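Local coordinates for uncharacterized protein DUF849 with a TIM barrel fold (PDB 3E49), which probably cleaves 3-keto-5-aminohexanoate or a related beta-keto acid with the help of a zinc ion held in a TIM barrel, at residues R6-T11 and Q282-L287; I10-T15 and A275-I280; P209-L214 and A244-A249. One frame throughout, in Å; residues are numbered along the deposited sequence.

Contact 1 (R6-T11 and Q282-L287); sequences RKVIIT and QVIEGL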
loop_
_atom_site.group_PDB
_atom_site.type_symbol
_atom_site.label_atom_id
_atom_site.label_comp_id
_atom_site.label_asym_id
_atom_site.label_seq_id
_atom_site.Cartn_x
_atom_site.Cartn_y
_atom_site.Cartn_z
ATOM N N ARG A 6 14.809 -14.072 15.856
ATOM C CA ARG A 6 14.185 -14.555 14.635
ATOM C C ARG A 6 13.251 -15.739 14.959
ATOM O O ARG A 6 12.772 -16.399 14.043
ATOM C CB ARG A 6 15.247 -14.986 13.615
ATOM C CG ARG A 6 16.067 -13.827 13.006
ATOM N N LYS A 7 13.000 -16.003 16.248
ATOM C CA LYS A 7 12.144 -17.123 16.639
ATOM C C LYS A 7 10.676 -16.751 16.522
ATOM O O LYS A 7 10.276 -15.619 16.817
ATOM C CB LYS A 7 12.433 -17.520 18.072
ATOM C CG LYS A 7 13.866 -17.806 18.364
ATOM C CD LYS A 7 14.210 -19.269 18.320
ATOM C CE LYS A 7 15.623 -19.447 18.882
ATOM N NZ LYS A 7 15.813 -20.736 19.592
ATOM N N VAL A 8 9.871 -17.715 16.105
ATOM C CA VAL A 8 8.441 -17.504 15.950
ATOM C C VAL A 8 7.623 -17.961 17.140
ATOM O O VAL A 8 7.634 -19.146 17.498
ATOM C CB VAL A 8 7.931 -18.253 14.701
ATOM C CG1 VAL A 8 6.501 -17.917 14.404
ATOM C CG2 VAL A 8 8.829 -17.889 13.512
ATOM N N ILE A 9 6.885 -17.027 17.720
ATOM C CA ILE A 9 5.974 -17.344 18.783
ATOM C C ILE A 9 4.695 -17.876 18.190
ATOM O O ILE A 9 4.007 -17.142 17.472
ATOM C CB ILE A 9 5.580 -16.123 19.617
ATOM C CG1 ILE A 9 6.816 -15.464 20.251
ATOM C CG2 ILE A 9 4.527 -16.523 20.682
ATOM C CD1 ILE A 9 6.559 -14.058 20.729
ATOM N N ILE A 10 4.341 -19.109 18.544
ATOM C CA ILE A 10 3.054 -19.678 18.129
ATOM C C ILE A 10 2.082 -19.559 19.307
ATOM O O ILE A 10 2.356 -20.074 20.405
ATOM C CB ILE A 10 3.170 -21.151 17.770
ATOM C CG1 ILE A 10 4.181 -21.346 16.612
ATOM C CG2 ILE A 10 1.799 -21.756 17.535
ATOM C CD1 ILE A 10 4.436 -22.782 16.232
ATOM N N THR A 11 0.989 -18.843 19.082
ATOM C CA THR A 11 -0.101 -18.779 20.038
ATOM C C THR A 11 -1.177 -19.767 19.579
ATOM O O THR A 11 -1.539 -19.811 18.367
ATOM C CB THR A 11 -0.706 -17.397 20.171
ATOM O OG1 THR A 11 0.268 -16.505 20.740
ATOM C CG2 THR A 11 -1.972 -17.455 21.052
ATOM N N GLN A 282 4.950 -26.480 9.458
ATOM C CA GLN A 282 5.467 -26.913 8.155
ATOM C C GLN A 282 5.975 -25.686 7.387
ATOM O O GLN A 282 7.045 -25.715 6.773
ATOM C CB GLN A 282 4.342 -27.586 7.345
ATOM C CG GLN A 282 3.953 -28.976 7.854
ATOM C CD GLN A 282 2.948 -29.723 6.954
ATOM O OE1 GLN A 282 2.197 -29.122 6.174
ATOM N NE2 GLN A 282 2.927 -31.047 7.084
ATOM N N VAL A 283 5.195 -24.617 7.439
ATOM C CA VAL A 283 5.568 -23.312 6.853
ATOM C C VAL A 283 6.777 -22.714 7.554
ATOM O O VAL A 283 7.772 -22.319 6.922
ATOM C CB VAL A 283 4.386 -22.341 6.856
ATOM C CG1 VAL A 283 4.819 -20.952 6.272
ATOM C CG2 VAL A 283 3.219 -22.955 6.071
ATOM N N ILE A 284 6.710 -22.653 8.866
ATOM C CA ILE A 284 7.858 -22.135 9.670
ATOM C C ILE A 284 9.153 -22.836 9.276
ATOM O O ILE A 284 10.134 -22.190 8.948
ATOM C CB ILE A 284 7.533 -22.213 11.166
ATOM C CG1 ILE A 284 6.400 -21.210 11.491
ATOM C CG2 ILE A 284 8.826 -21.935 12.073
ATOM C CD1 ILE A 284 5.723 -21.380 12.869
ATOM N N GLU A 285 9.137 -24.161 9.256
ATOM C CA GLU A 285 10.302 -24.952 8.861
ATOM C C GLU A 285 10.769 -24.680 7.421
ATOM O O GLU A 285 11.952 -24.569 7.159
ATOM C CB GLU A 285 10.000 -26.456 9.059
ATOM C CG GLU A 285 11.145 -27.448 8.658
ATOM C CD GLU A 285 12.495 -27.111 9.321
ATOM O OE1 GLU A 285 12.483 -26.575 10.462
ATOM O OE2 GLU A 285 13.563 -27.392 8.696
ATOM N N GLY A 286 9.828 -24.657 6.472
ATOM C CA GLY A 286 10.111 -24.295 5.059
ATOM C C GLY A 286 10.837 -22.957 4.972
ATOM O O GLY A 286 11.784 -22.802 4.186
ATOM N N LEU A 287 10.426 -22.021 5.815
ATOM C CA LEU A 287 11.046 -20.716 5.898
ATOM C C LEU A 287 12.382 -20.730 6.649
ATOM O O LEU A 287 12.989 -19.688 6.786
ATOM C CB LEU A 287 10.110 -19.724 6.593
ATOM C CG LEU A 287 8.877 -19.286 5.774
ATOM C CD1 LEU A 287 7.832 -18.695 6.745
ATOM C CD2 LEU A 287 9.306 -18.298 4.706
#
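Val8 and Ile284 face each other where the N-terminal chain, on its way into strand 10-13, passes the last turn of helix 273-286, with 7.8 Å between the CA atom of Val8 and the CA atom of Ile284. On the 6-11 side the side chains alternate: Val8 and Ile10 are directed toward the helix, whereas Ile9 between them points away and packs on Val48 of the neighbouring strand. The helix answers with one residue, Ile284, whose CD1 methyl reaches across to both. Val8 and Ile284 approach tip to tip, the CG1 methyl of Val8 lying 3.9 Å from CD1 of Ile284. Val8 places CG1 there by setting it opposite its own backbone N (chi1 -173°). Ile10 crosses the same isoleucine obliquely and meets it with the end of its chain, its CD1 atom being 3.9 Å from CD1 of Ile284; CG1 of Ile10 stands 4.0 Å from that methyl. Ile284 is extended, with chi2 at 166°, which carries CD1 out from the helix far enough to span two positions of the chain opposite. Leu289 touches both Val8 and Ile284, and Val254 of strand 253-256 packs against Val8 and Ile10. All three side chains in contact are buried and aliphatic, their methyls at ordinary van der Waals separation, which implies that the strand entry is held to the helix by hydrophobic burial and dispersion rather than by polar bonds.

Contact 2 (I10-T15 and A275-I280); sequences ITCAVT and AQVRKI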
loop_
_atom_site.group_PDB
_atom_site.type_symbol
_atom_site.label_atom_id
_atom_site.label_comp_id
_atom_site.label_asym_id
_atom_site.label_seq_id
_atom_site.Cartn_x
_atom_site.Cartn_y
_atom_site.Cartn_z
ATOM N N ILE A 10 4.341 -19.109 18.544
ATOM C CA ILE A 10 3.054 -19.678 18.129
ATOM C C ILE A 10 2.082 -19.559 19.307
ATOM O O ILE A 10 2.356 -20.074 20.405
ATOM C CB ILE A 10 3.170 -21.151 17.770
ATOM C CG1 ILE A 10 4.181 -21.346 16.612
ATOM C CG2 ILE A 10 1.799 -21.756 17.535
ATOM C CD1 ILE A 10 4.436 -22.782 16.232
ATOM N N THR A 11 0.989 -18.843 19.082
ATOM C CA THR A 11 -0.101 -18.779 20.038
ATOM C C THR A 11 -1.177 -19.767 19.579
ATOM O O THR A 11 -1.539 -19.811 18.367
ATOM C CB THR A 11 -0.706 -17.397 20.171
ATOM O OG1 THR A 11 0.268 -16.505 20.740
ATOM C CG2 THR A 11 -1.972 -17.455 21.052
ATOM N N CYS A 12 -1.690 -20.563 20.531
ATOM C CA CYS A 12 -2.792 -21.449 20.234
ATOM C C CYS A 12 -4.023 -21.077 21.098
ATOM O O CYS A 12 -3.972 -21.139 22.294
ATOM C CB CYS A 12 -2.400 -22.900 20.436
ATOM S SG CYS A 12 -3.669 -23.981 19.746
ATOM N N ALA A 13 -5.112 -20.675 20.451
ATOM C CA ALA A 13 -6.374 -20.310 21.093
ATOM C C ALA A 13 -7.225 -21.574 21.014
ATOM O O ALA A 13 -7.823 -21.885 19.971
ATOM C CB ALA A 13 -7.033 -19.166 20.338
ATOM N N VAL A 14 -7.349 -22.269 22.141
ATOM C CA VAL A 14 -7.900 -23.632 22.138
ATOM C C VAL A 14 -9.404 -23.838 21.974
ATOM O O VAL A 14 -9.787 -24.907 21.523
ATOM C CB VAL A 14 -7.411 -24.470 23.372
ATOM C CG1 VAL A 14 -5.903 -24.631 23.342
ATOM C CG2 VAL A 14 -7.866 -23.813 24.656
ATOM N N THR A 15 -10.236 -22.884 22.370
ATOM C CA THR A 15 -11.713 -23.056 22.220
ATOM C C THR A 15 -12.534 -21.780 21.998
ATOM O O THR A 15 -13.494 -21.752 21.170
ATOM C CB THR A 15 -12.278 -23.867 23.419
ATOM O OG1 THR A 15 -13.600 -24.312 23.102
ATOM C CG2 THR A 15 -12.245 -23.034 24.715
ATOM N N ALA A 275 -2.935 -30.228 15.757
ATOM C CA ALA A 275 -2.851 -30.467 14.333
ATOM C C ALA A 275 -2.535 -29.143 13.623
ATOM O O ALA A 275 -1.706 -29.105 12.709
ATOM C CB ALA A 275 -4.182 -31.028 13.827
ATOM N N GLN A 276 -3.192 -28.067 14.068
ATOM C CA GLN A 276 -3.002 -26.726 13.495
ATOM C C GLN A 276 -1.639 -26.140 13.802
ATOM O O GLN A 276 -1.062 -25.432 12.952
ATOM C CB GLN A 276 -4.109 -25.795 13.968
ATOM C CG GLN A 276 -5.472 -26.143 13.406
ATOM C CD GLN A 276 -6.556 -25.195 13.867
ATOM O OE1 GLN A 276 -6.345 -24.434 14.799
ATOM N NE2 GLN A 276 -7.706 -25.202 13.180
ATOM N N VAL A 277 -1.100 -26.441 14.996
ATOM C CA VAL A 277 0.239 -25.995 15.345
ATOM C C VAL A 277 1.203 -26.697 14.397
ATOM O O VAL A 277 2.167 -26.098 13.896
ATOM C CB VAL A 277 0.595 -26.292 16.833
ATOM C CG1 VAL A 277 2.053 -25.953 17.123
ATOM C CG2 VAL A 277 -0.331 -25.531 17.816
ATOM N N ARG A 278 0.973 -27.977 14.146
ATOM C CA ARG A 278 1.856 -28.720 13.219
ATOM C C ARG A 278 1.799 -28.182 11.806
ATOM O O ARG A 278 2.811 -28.125 11.118
ATOM C CB ARG A 278 1.538 -30.221 13.224
ATOM C CG ARG A 278 1.956 -30.913 14.517
ATOM C CD ARG A 278 1.883 -32.434 14.438
ATOM N NE ARG A 278 0.529 -32.934 14.292
ATOM C CZ ARG A 278 -0.305 -33.188 15.281
ATOM N NH1 ARG A 278 0.064 -33.010 16.546
ATOM N NH2 ARG A 278 -1.515 -33.635 14.992
ATOM N N LYS A 279 0.624 -27.775 11.371
ATOM C CA LYS A 279 0.463 -27.273 10.013
ATOM C C LYS A 279 1.250 -25.982 9.819
ATOM O O LYS A 279 2.008 -25.868 8.876
ATOM C CB LYS A 279 -1.014 -27.085 9.671
ATOM C CG LYS A 279 -1.355 -27.091 8.180
ATOM C CD LYS A 279 -1.049 -28.472 7.596
ATOM C CE LYS A 279 -1.379 -28.592 6.131
ATOM N NZ LYS A 279 -0.607 -29.740 5.494
ATOM N N ILE A 280 1.132 -25.033 10.735
ATOM C CA ILE A 280 1.877 -23.776 10.600
ATOM C C ILE A 280 3.364 -24.032 10.762
ATOM O O ILE A 280 4.186 -23.350 10.163
ATOM C CB ILE A 280 1.355 -22.632 11.514
ATOM C CG1 ILE A 280 1.860 -21.259 10.979
ATOM C CG2 ILE A 280 1.708 -22.884 13.066
ATOM C CD1 ILE A 280 1.383 -20.877 9.504
#
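Val277, on helix 273-286, spreads its two methyls over two residues of strand 10-13, Ile10 and Cys12. At CB its side chain divides. The CG1 branch, anti to the backbone N (chi1 174°), goes to the earlier strand residue and ends 4.1 Å from CD1 of Ile10, the two chains crossing at a slant. The CG2 branch goes to the later one, and its methyl stops 4.2 Å from SG of Cys12. One turn further along the helix, Ile280 approaches Ile10 differently: the two side chains pass antiparallel to one another, and CG2 of Ile280 comes to 4.2 Å from CD1 of Ile10 while the remainder of the Ile280 side chain leads off toward Ala244 of helix 240-248. Ala41 and Ala44 of helix 31-44 reach Cys12 and Val277 respectively. Strand and helix run nearly antiparallel, at 153°, with their axes 9.7 Å apart. Cys12 faces the helix layer, its side chain about 7 Å from that of the zinc ligand His50 and about 11 Å from the zinc ion. This is the packing of a (beta/alpha)8 barrel, in which the helix after strand 253-256 lies against strand 10-13, the strand that pairs with 253-256 to close the ring.

Contact 3 (P209-L214 and A244-A249); sequences PHPEDL and ASIGAA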
loop_
_atom_site.group_PDB
_atom_site.type_symbol
_atom_site.label_atom_id
_atom_site.label_comp_id
_atom_site.label_asym_id
_atom_site.label_seq_id
_atom_site.Cartn_x
_atom_site.Cartn_y
_atom_site.Cartn_z
ATOM N N PRO A 209 -9.845 -10.421 5.221
ATOM C CA PRO A 209 -8.680 -11.247 5.124
ATOM C C PRO A 209 -7.786 -11.055 3.912
ATOM O O PRO A 209 -7.058 -11.985 3.523
ATOM C CB PRO A 209 -9.310 -12.624 5.098
ATOM C CG PRO A 209 -10.535 -12.403 4.177
ATOM C CD PRO A 209 -10.930 -10.950 4.378
ATOM N N HIS A 210 -7.849 -9.895 3.248
ATOM C CA HIS A 210 -7.085 -9.755 2.039
ATOM C C HIS A 210 -5.617 -9.473 2.354
ATOM O O HIS A 210 -5.310 -8.877 3.386
ATOM C CB HIS A 210 -7.734 -8.665 1.170
ATOM C CG HIS A 210 -7.215 -8.624 -0.211
ATOM N ND1 HIS A 210 -6.026 -8.027 -0.534
ATOM C CD2 HIS A 210 -7.760 -9.046 -1.382
ATOM C CE1 HIS A 210 -5.821 -8.131 -1.833
ATOM N NE2 HIS A 210 -6.856 -8.751 -2.374
ATOM N N PRO A 211 -4.676 -9.980 1.533
ATOM C CA PRO A 211 -3.287 -9.593 1.708
ATOM C C PRO A 211 -3.045 -8.094 1.949
ATOM O O PRO A 211 -2.174 -7.709 2.735
ATOM C CB PRO A 211 -2.661 -10.011 0.384
ATOM C CG PRO A 211 -3.377 -11.191 0.023
ATOM C CD PRO A 211 -4.812 -10.976 0.464
ATOM N N GLU A 212 -3.761 -7.252 1.231
ATOM C CA GLU A 212 -3.682 -5.805 1.429
ATOM C C GLU A 212 -4.101 -5.359 2.820
ATOM O O GLU A 212 -3.570 -4.383 3.325
ATOM C CB GLU A 212 -4.607 -5.065 0.435
ATOM C CG GLU A 212 -4.226 -5.194 -1.026
ATOM C CD GLU A 212 -3.082 -4.306 -1.488
ATOM O OE1 GLU A 212 -2.393 -3.675 -0.652
ATOM O OE2 GLU A 212 -2.901 -4.205 -2.728
ATOM N N ASP A 213 -5.089 -6.038 3.399
ATOM C CA ASP A 213 -5.599 -5.699 4.688
ATOM C C ASP A 213 -4.454 -5.971 5.663
ATOM O O ASP A 213 -4.119 -5.120 6.509
ATOM C CB ASP A 213 -6.853 -6.534 5.055
ATOM C CG ASP A 213 -8.056 -6.201 4.231
ATOM O OD1 ASP A 213 -8.194 -5.026 3.872
ATOM O OD2 ASP A 213 -8.896 -7.103 4.051
ATOM N N LEU A 214 -3.798 -7.108 5.463
ATOM C CA LEU A 214 -2.648 -7.483 6.308
ATOM C C LEU A 214 -1.470 -6.507 6.179
ATOM O O LEU A 214 -0.880 -6.086 7.219
ATOM C CB LEU A 214 -2.245 -8.938 6.035
ATOM C CG LEU A 214 -1.054 -9.548 6.795
ATOM C CD1 LEU A 214 -1.179 -11.082 6.845
ATOM C CD2 LEU A 214 0.299 -9.053 6.152
ATOM N N ALA A 244 -1.236 -16.378 8.399
ATOM C CA ALA A 244 -0.139 -16.619 9.354
ATOM C C ALA A 244 1.177 -16.811 8.572
ATOM O O ALA A 244 2.236 -16.389 9.007
ATOM C CB ALA A 244 -0.422 -17.868 10.126
ATOM N N SER A 245 1.082 -17.480 7.434
ATOM C CA SER A 245 2.225 -17.742 6.561
ATOM C C SER A 245 2.802 -16.413 6.045
ATOM O O SER A 245 4.020 -16.173 6.079
ATOM C CB SER A 245 1.791 -18.633 5.401
ATOM O OG SER A 245 1.471 -19.932 5.844
ATOM N N ILE A 246 1.920 -15.547 5.540
ATOM C CA ILE A 246 2.362 -14.238 5.071
ATOM C C ILE A 246 3.126 -13.474 6.190
ATOM O O ILE A 246 4.165 -12.907 5.932
ATOM C CB ILE A 246 1.194 -13.443 4.462
ATOM C CG1 ILE A 246 0.741 -14.163 3.213
ATOM C CG2 ILE A 246 1.577 -11.942 4.177
ATOM C CD1 ILE A 246 -0.550 -13.543 2.599
ATOM N N GLY A 247 2.594 -13.469 7.420
ATOM C CA GLY A 247 3.225 -12.824 8.536
ATOM C C GLY A 247 4.515 -13.498 8.913
ATOM O O GLY A 247 5.541 -12.797 9.086
ATOM N N ALA A 248 4.534 -14.835 8.943
ATOM C CA ALA A 248 5.733 -15.592 9.419
ATOM C C ALA A 248 6.936 -15.328 8.492
ATOM O O ALA A 248 8.095 -15.152 8.947
ATOM C CB ALA A 248 5.427 -17.102 9.493
ATOM N N ALA A 249 6.623 -15.212 7.203
ATOM C CA ALA A 249 7.623 -14.958 6.156
ATOM C C ALA A 249 8.255 -13.606 6.255
ATOM O O ALA A 249 9.277 -13.391 5.635
ATOM C CB ALA A 249 6.962 -15.141 4.732
#
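Leu214 and Ile246 carry this helix-to-helix contact, which is wholly apolar. The two side chains lie across each other at an angle, and the CG2 methyl of Ile246 fits against the forked end of the leucine, 3.7 Å from CD2 and 3.9 Å from CD1 of Leu214. With its CG opposite the backbone N (chi1 179°), Leu214 directs that fork at the 244-249 segment. Pro211, one turn earlier, adds a looser touch: its CG lies 4.5 Å from CD1 of Ile246. Helices 211-225 and 240-248 follow successive parallel strands, 195-201 and 229-235, and are thus neighbours in the outer layer of the TIM barrel.

Within 209-214, hydrogen bonds fix the start of helix 211-225. His210 is its N-cap: ND1 of His210 accepts from N of Glu212 at 3.0 Å, close to the ring plane. In return His210 N donates to OD2 of Asp213 at 3.1 Å, completing a capping box; the donor comes on the anti side of the carboxylate and 35° out of its plane.

Other subunits come close: Tyr180 of the third subunit hydrogen-bonds Asp213 OD2, Arg219 of the second subunit forms a salt bridge with Glu212, and Ala249 of the second subunit packs on Ile246.

The chain enters through 6-11 and runs into strand 10-13, from which contacts 1 and 2 both start; their partners are successive parts of helix 273-286, so the two loops, each about 260 to 270 residues long, are almost the same, with that of contact 2 inside that of contact 1. Together they join the first barrel strand to the last barrel helix. Contact 3 closes a short loop of some 30 residues within both, tying together helices 211-225 and 240-248, which flank strand 229-235 along the chain. The 244-249 segment also meets the 282-287 segment of contact 1: Leu287 packs on Ala248 and Ala249, and Val283 on Ser245.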